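Alpha-amylase G-6 (Bacillus halodurans, PDB 2C3G) is a starch-degrading enzyme, represented here by its family 26 carbohydrate-binding module, a small beta-rich domain that probably attaches the enzyme to starch. Local coordinates at residues Leu22-Thr27 with Glu58-Leu63. Sequence-based numbering, arbitrary orientation.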
ATOM      1  N   LEU A  22       2.566  -0.434   4.720  1.00 23.61           N
ATOM      2  CA  LEU A  22       2.699  -0.582   3.268  1.00 23.91           C
ATOM      3  C   LEU A  22       4.158  -0.805   2.858  1.00 24.25           C
ATOM      4  O   LEU A  22       4.970   0.108   2.895  1.00 23.96           O
ATOM      5  CB  LEU A  22       2.103   0.624   2.514  1.00 23.43           C
ATOM      6  CG  LEU A  22       2.115   0.480   0.979  1.00 23.27           C
ATOM      7  CD1 LEU A  22       1.104  -0.567   0.506  1.00 20.76           C
ATOM      8  CD2 LEU A  22       1.935   1.809   0.233  1.00 21.90           C
ATOM      9  N   TYR A  23       4.473  -2.025   2.450  1.00 25.03           N
ATOM     10  CA  TYR A  23       5.805  -2.333   1.958  1.00 26.07           C
ATOM     11  C   TYR A  23       5.836  -2.245   0.427  1.00 25.40           C
ATOM     12  O   TYR A  23       4.959  -2.783  -0.246  1.00 25.48           O
ATOM     13  CB  TYR A  23       6.267  -3.724   2.441  1.00 26.53           C
ATOM     14  CG  TYR A  23       7.636  -4.085   1.912  1.00 28.65           C
ATOM     15  CD1 TYR A  23       8.760  -3.378   2.319  1.00 27.66           C
ATOM     16  CD2 TYR A  23       7.799  -5.109   0.970  1.00 29.18           C
ATOM     17  CE1 TYR A  23      10.003  -3.685   1.823  1.00 28.32           C
ATOM     18  CE2 TYR A  23       9.047  -5.428   0.481  1.00 29.19           C
ATOM     19  CZ  TYR A  23      10.142  -4.706   0.906  1.00 29.87           C
ATOM     20  OH  TYR A  23      11.394  -4.998   0.425  1.00 31.98           O
ATOM     21  N   TYR A  24       6.851  -1.563  -0.096  1.00 25.13           N
ATOM     22  CA  TYR A  24       7.009  -1.314  -1.541  1.00 25.05           C
ATOM     23  C   TYR A  24       8.479  -1.234  -1.965  1.00 25.36           C
ATOM     24  O   TYR A  24       9.334  -0.726  -1.237  1.00 24.87           O
ATOM     25  CB  TYR A  24       6.279  -0.035  -1.984  1.00 24.30           C
ATOM     26  CG  TYR A  24       6.782   1.218  -1.317  1.00 23.12           C
ATOM     27  CD1 TYR A  24       6.283   1.606  -0.077  1.00 22.71           C
ATOM     28  CD2 TYR A  24       7.754   2.019  -1.923  1.00 23.23           C
ATOM     29  CE1 TYR A  24       6.739   2.736   0.551  1.00 23.17           C
ATOM     30  CE2 TYR A  24       8.220   3.175  -1.304  1.00 24.16           C
ATOM     31  CZ  TYR A  24       7.706   3.523  -0.053  1.00 23.80           C
ATOM     32  OH  TYR A  24       8.134   4.663   0.593  1.00 23.44           O
ATOM     33  N   TYR A  25       8.749  -1.738  -3.166  1.00 26.17           N
ATOM     34  CA  TYR A  25      10.100  -1.776  -3.712  1.00 26.74           C
ATOM     35  C   TYR A  25      10.047  -1.490  -5.224  1.00 27.15           C
ATOM     36  O   TYR A  25       9.028  -1.021  -5.728  1.00 26.99           O
ATOM     37  CB  TYR A  25      10.776  -3.124  -3.393  1.00 26.75           C
ATOM     38  CG  TYR A  25      10.001  -4.333  -3.874  1.00 26.52           C
ATOM     39  CD1 TYR A  25       8.920  -4.815  -3.152  1.00 26.97           C
ATOM     40  CD2 TYR A  25      10.355  -4.999  -5.046  1.00 26.94           C
ATOM     41  CE1 TYR A  25       8.209  -5.907  -3.567  1.00 28.99           C
ATOM     42  CE2 TYR A  25       9.633  -6.113  -5.480  1.00 28.00           C
ATOM     43  CZ  TYR A  25       8.562  -6.561  -4.731  1.00 27.97           C
ATOM     44  OH  TYR A  25       7.809  -7.651  -5.118  1.00 30.27           O
ATOM     45  N   ASP A  26      11.114  -1.829  -5.950  1.00 27.88           N
ATOM     46  CA  ASP A  26      11.361  -1.276  -7.285  1.00 28.56           C
ATOM     47  C   ASP A  26      10.373  -0.197  -7.743  1.00 27.65           C
ATOM     48  O   ASP A  26       9.486  -0.423  -8.539  1.00 26.93           O
ATOM     49  CB  ASP A  26      11.860  -2.291  -8.378  1.00 30.00           C
ATOM     50  CG  ASP A  26      10.807  -3.306  -8.847  1.00 32.70           C
ATOM     51  OD1 ASP A  26      10.631  -4.342  -8.161  1.00 36.08           O
ATOM     52  OD2 ASP A  26      10.194  -3.212  -9.942  1.00 34.31           O
ATOM     53  N   THR A  27      10.582   0.970  -7.143  1.00 27.44           N
ATOM     54  CA  THR A  27       9.936   2.229  -7.452  1.00 27.41           C
ATOM     55  C   THR A  27      10.489   2.789  -8.746  1.00 27.65           C
ATOM     56  O   THR A  27      11.663   2.582  -9.068  1.00 27.07           O
ATOM     57  CB  THR A  27      10.241   3.248  -6.313  1.00 27.80           C
ATOM     58  OG1 THR A  27      11.660   3.325  -6.094  1.00 26.75           O
ATOM     59  CG2 THR A  27       9.702   2.760  -4.950  1.00 27.36           C
ATOM     60  N   GLU A  58       5.684   6.771 -10.053  1.00 22.97           N
ATOM     61  CA  GLU A  58       4.655   6.443 -11.059  1.00 22.85           C
ATOM     62  C   GLU A  58       4.287   4.962 -11.054  1.00 22.39           C
ATOM     63  O   GLU A  58       3.170   4.594 -11.425  1.00 21.79           O
ATOM     64  CB  GLU A  58       5.078   6.847 -12.470  1.00 23.56           C
ATOM     65  CG  GLU A  58       5.827   8.169 -12.552  1.00 26.79           C
ATOM     66  CD  GLU A  58       4.991   9.265 -13.157  1.00 32.36           C
ATOM     67  OE1 GLU A  58       3.821   9.405 -12.736  1.00 34.59           O
ATOM     68  OE2 GLU A  58       5.491   9.997 -14.044  1.00 33.75           O
ATOM     69  N   SER A  59       5.237   4.109 -10.665  1.00 21.85           N
ATOM     70  CA  SER A  59       4.958   2.693 -10.454  1.00 21.60           C
ATOM     71  C   SER A  59       5.764   2.157  -9.287  1.00 21.56           C
ATOM     72  O   SER A  59       6.756   2.755  -8.910  1.00 22.65           O
ATOM     73  CB  SER A  59       5.142   1.868 -11.741  1.00 20.99           C
ATOM     74  OG  SER A  59       6.453   1.949 -12.254  1.00 20.61           O
ATOM     75  N   VAL A  60       5.325   1.030  -8.738  1.00 21.89           N
ATOM     76  CA  VAL A  60       5.799   0.475  -7.471  1.00 22.21           C
ATOM     77  C   VAL A  60       5.413  -0.989  -7.497  1.00 22.93           C
ATOM     78  O   VAL A  60       4.592  -1.408  -8.328  1.00 22.40           O
ATOM     79  CB  VAL A  60       5.126   1.210  -6.265  1.00 21.95           C
ATOM     80  CG1 VAL A  60       4.262   0.292  -5.375  1.00 20.62           C
ATOM     81  CG2 VAL A  60       6.117   1.996  -5.472  1.00 22.38           C
ATOM     82  N   ARG A  61       6.036  -1.767  -6.612  1.00 23.74           N
ATOM     83  CA  ARG A  61       5.640  -3.136  -6.331  1.00 24.79           C
ATOM     84  C   ARG A  61       5.300  -3.140  -4.862  1.00 24.60           C
ATOM     85  O   ARG A  61       6.092  -2.675  -4.068  1.00 24.67           O
ATOM     86  CB  ARG A  61       6.803  -4.105  -6.600  1.00 24.74           C
ATOM     87  CG  ARG A  61       6.579  -5.047  -7.756  1.00 25.60           C
ATOM     88  CD  ARG A  61       7.679  -5.012  -8.776  1.00 28.93           C
ATOM     89  NE  ARG A  61       7.519  -6.073  -9.780  1.00 33.45           N
ATOM     90  CZ  ARG A  61       7.560  -5.891 -11.098  1.00 34.06           C
ATOM     91  NH1 ARG A  61       7.399  -6.919 -11.904  1.00 37.77           N
ATOM     92  NH2 ARG A  61       7.746  -4.690 -11.620  1.00 36.43           N
ATOM     93  N   LEU A  62       4.126  -3.650  -4.491  1.00 25.51           N
ATOM     94  CA  LEU A  62       3.701  -3.530  -3.089  1.00 25.84           C
ATOM     95  C   LEU A  62       3.082  -4.756  -2.389  1.00 26.03           C
ATOM     96  O   LEU A  62       2.462  -5.620  -2.999  1.00 26.25           O
ATOM     97  CB  LEU A  62       2.818  -2.280  -2.900  1.00 26.39           C
ATOM     98  CG  LEU A  62       1.403  -2.252  -3.507  1.00 26.14           C
ATOM     99  CD1 LEU A  62       0.410  -2.967  -2.600  1.00 26.73           C
ATOM    100  CD2 LEU A  62       0.981  -0.820  -3.784  1.00 23.27           C
ATOM    101  N   LEU A  63       3.268  -4.803  -1.081  1.00 26.36           N
ATOM    102  CA  LEU A  63       2.551  -5.760  -0.241  1.00 26.31           C
ATOM    103  C   LEU A  63       1.998  -5.030   0.980  1.00 25.42           C
ATOM    104  O   LEU A  63       2.596  -4.081   1.460  1.00 24.82           O
ATOM    105  CB  LEU A  63       3.477  -6.897   0.223  1.00 26.32           C
ATOM    106  CG  LEU A  63       4.152  -7.791  -0.818  1.00 27.03           C
ATOM    107  CD1 LEU A  63       5.637  -7.441  -0.940  1.00 27.84           C
ATOM    108  CD2 LEU A  63       3.990  -9.243  -0.463  1.00 26.36           C
TER
HETATM  109  O   HOH W   1       8.026   0.107 -11.127  1.00 30.54           O
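Tyr-23 O is gripped twice by the facing strand: Leu-63 N donates a nearly straight bond to it (2.8 Å, 166° at the hydrogen), and Leu-62 CA adds a CA-H...O contact at 3.2 Å. Tyr-23 N returns a bond to Leu-63 O. Two residues on, Tyr-25 and Arg-61 form the next hydrogen-bonded pair, in which Arg-61 N reaches Tyr-25 O from above the carbonyl plane (3.2 Å). With CG between backbone N and carbonyl carbon (chi1 56°), the Tyr-25 ring starts back toward the facing strand, and Arg-61 CB lies over one face in a CH-pi contact, 3.6 Å from the centroid. Tyr-25 OH is hydrogen-bonded to Gly-79 N. An alanine in place of Tyr-25 would probably uncover Arg-61 CB and leave Gly-79 N without its hydroxyl partner. This antiparallel pairing joins edge strand 20-28 to 59-66, the middle strand of the three-stranded sheet in the module's two-sheet beta-sandwich. On the face of Tyr-24 and Leu-62, Val-60 CG2 meets Tyr-24 CD2; past the corner at Asp-26 it also touches Thr-27 CG2 (3.7 Å). Tyr-24 and Val-60 also touch Ile-54 of strand 49-55 in the second sheet. Asp-26 OD2 forms a salt bridge with Arg-61 NH2 (3.3 Å) whose hydrogen bond is weak and bent, while a water links Asp-26 O to Ser-59 OG.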